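Local coordinates for protein 4-hydroxy-3-methylbut-2-enyl diphosphate reductase (Aquifex aeolicus, PDB 3DNF) that reduces (E)-4-hydroxy-3-methylbut-2-enyl diphosphate to isopentenyl and dimethylallyl diphosphate at an iron-sulfur cluster, the last step of the non-mevalonate isoprenoid pathway, at residues Glu246-Pro249 against Glu250-Arg253. Sequence-based numbering, arbitrary orientation.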
loop_
_atom_site.group_PDB
_atom_site.type_symbol
_atom_site.label_atom_id
_atom_site.label_comp_id
_atom_site.label_asym_id
_atom_site.label_seq_id
_atom_site.Cartn_x
_atom_site.Cartn_y
_atom_site.Cartn_z
ATOM N N GLU B 246 -43.031 6.111 12.307
ATOM C CA GLU B 246 -42.308 5.782 13.533
ATOM C C GLU B 246 -41.964 6.999 14.396
ATOM O O GLU B 246 -41.666 6.850 15.586
ATOM C CB GLU B 246 -41.058 4.974 13.201
ATOM C CG GLU B 246 -41.361 3.683 12.463
ATOM C CD GLU B 246 -40.117 3.002 11.945
ATOM O OE1 GLU B 246 -39.243 2.631 12.758
ATOM O OE2 GLU B 246 -40.016 2.829 10.718
ATOM N N LEU B 247 -42.023 8.191 13.801
ATOM C CA LEU B 247 -41.744 9.447 14.506
ATOM C C LEU B 247 -42.671 9.669 15.699
ATOM O O LEU B 247 -43.847 10.012 15.534
ATOM C CB LEU B 247 -41.842 10.644 13.552
ATOM C CG LEU B 247 -40.741 10.813 12.503
ATOM C CD1 LEU B 247 -41.163 11.789 11.400
ATOM C CD2 LEU B 247 -39.423 11.249 13.152
ATOM N N GLN B 248 -42.130 9.469 16.896
ATOM C CA GLN B 248 -42.897 9.644 18.128
ATOM C C GLN B 248 -42.963 11.122 18.482
ATOM O O GLN B 248 -41.920 11.773 18.584
ATOM C CB GLN B 248 -42.267 8.860 19.279
ATOM C CG GLN B 248 -42.286 7.348 19.093
ATOM C CD GLN B 248 -41.515 6.611 20.174
ATOM O OE1 GLN B 248 -40.869 5.596 19.908
ATOM N NE2 GLN B 248 -41.575 7.118 21.400
ATOM N N PRO B 249 -44.187 11.659 18.664
ATOM C CA PRO B 249 -44.357 13.063 19.064
ATOM C C PRO B 249 -43.529 13.398 20.303
ATOM O O PRO B 249 -43.083 14.539 20.464
ATOM C CB PRO B 249 -45.852 13.154 19.385
ATOM C CG PRO B 249 -46.477 12.097 18.544
ATOM C CD PRO B 249 -45.484 10.972 18.510
ATOM N N GLU B 250 -43.315 12.387 21.146
ATOM C CA GLU B 250 -42.565 12.510 22.396
ATOM C C GLU B 250 -41.156 13.068 22.188
ATOM O O GLU B 250 -40.685 13.892 22.982
ATOM C CB GLU B 250 -42.490 11.145 23.089
ATOM C CG GLU B 250 -41.899 11.180 24.495
ATOM C CD GLU B 250 -41.931 9.827 25.183
ATOM O OE1 GLU B 250 -42.213 9.792 26.405
ATOM O OE2 GLU B 250 -41.677 8.804 24.503
ATOM N N TRP B 251 -40.499 12.618 21.111
ATOM C CA TRP B 251 -39.110 12.982 20.823
ATOM C C TRP B 251 -38.912 14.474 20.533
ATOM O O TRP B 251 -37.782 14.997 20.703
ATOM C CB TRP B 251 -38.556 12.183 19.634
ATOM C CG TRP B 251 -38.662 10.671 19.710
ATOM C CD1 TRP B 251 -38.830 9.902 20.828
ATOM C CD2 TRP B 251 -38.554 9.753 18.605
ATOM N NE1 TRP B 251 -38.861 8.570 20.486
ATOM C CE2 TRP B 251 -38.693 8.448 19.131
ATOM C CE3 TRP B 251 -38.366 9.909 17.219
ATOM C CZ2 TRP B 251 -38.647 7.303 18.322
ATOM C CZ3 TRP B 251 -38.321 8.770 16.416
ATOM C CH2 TRP B 251 -38.461 7.486 16.972
ATOM N N PHE B 252 -40.003 15.154 20.097
ATOM C CA PHE B 252 -39.900 16.551 19.667
ATOM C C PHE B 252 -40.445 17.576 20.666
ATOM O O PHE B 252 -40.809 18.701 20.292
ATOM C CB PHE B 252 -40.543 16.714 18.295
ATOM C CG PHE B 252 -40.023 15.741 17.288
ATOM C CD1 PHE B 252 -40.743 14.591 16.979
ATOM C CD2 PHE B 252 -38.788 15.949 16.680
ATOM C CE1 PHE B 252 -40.252 13.676 16.057
ATOM C CE2 PHE B 252 -38.290 15.043 15.758
ATOM C CZ PHE B 252 -39.022 13.903 15.447
ATOM N N ARG B 253 -40.481 17.191 21.938
ATOM C CA ARG B 253 -40.866 18.134 22.978
ATOM C C ARG B 253 -39.692 19.077 23.268
ATOM O O ARG B 253 -38.491 18.575 23.492
ATOM C CB ARG B 253 -41.288 17.397 24.252
ATOM C CG ARG B 253 -42.482 16.465 24.081
ATOM C CD ARG B 253 -42.783 15.736 25.378
ATOM N NE ARG B 253 -43.587 14.537 25.148
ATOM C CZ ARG B 253 -43.899 13.644 26.087
ATOM N NH1 ARG B 253 -43.477 13.798 27.337
ATOM N NH2 ARG B 253 -44.639 12.588 25.775
#
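Q248 lays its side chain across the indole of W251, three residues further along the chain. Its CB sits over one face of the five-membered ring, 3.6 Å from the centroid and 12° off the normal, a CH-pi contact. From there the extended chain crosses the ring obliquely and runs out past the NE1-CE2-CZ2 rim, where OE1 comes to 3.2 Å from W251 CZ2, with the amide turned 42° from the ring plane. Q248 NE2 and W251 NE1 approach each other, but both are donors and share no bond. The ring comes back over the preceding residues because W251 CG stands anti to its own carbonyl carbon (chi1 -54°), and the six-membered end reaches the backbone, CH2 lying 3.5 Å from E246 O.

Two backbone bonds close the turn underneath: W251 N to Q248 O at 3.0 Å, and F252 N to P249 O at 3.2 Å. The buried side is apolar. L247 CD2 meets the F252 ring at its edge, in plane, 3.5 Å from CZ, and the pair continues inward onto I214 of strand 212-216 and I278 of helix 268-281. W251 also stacks on Y239. At the exposed end, E250 and R253 form a long salt bridge in which no N-H points at the oxygen, well out of the guanidinium plane; E250 CG lies over one guanidinium face.

The two i to i+3 backbone bonds make a short 3-10 turn starting at P249, and L247, W251 and F252 fasten this connection between strands 238-241 and 257-262 to the parallel sheet and helix 268-281 of one open alpha/beta lobe, away from the cluster.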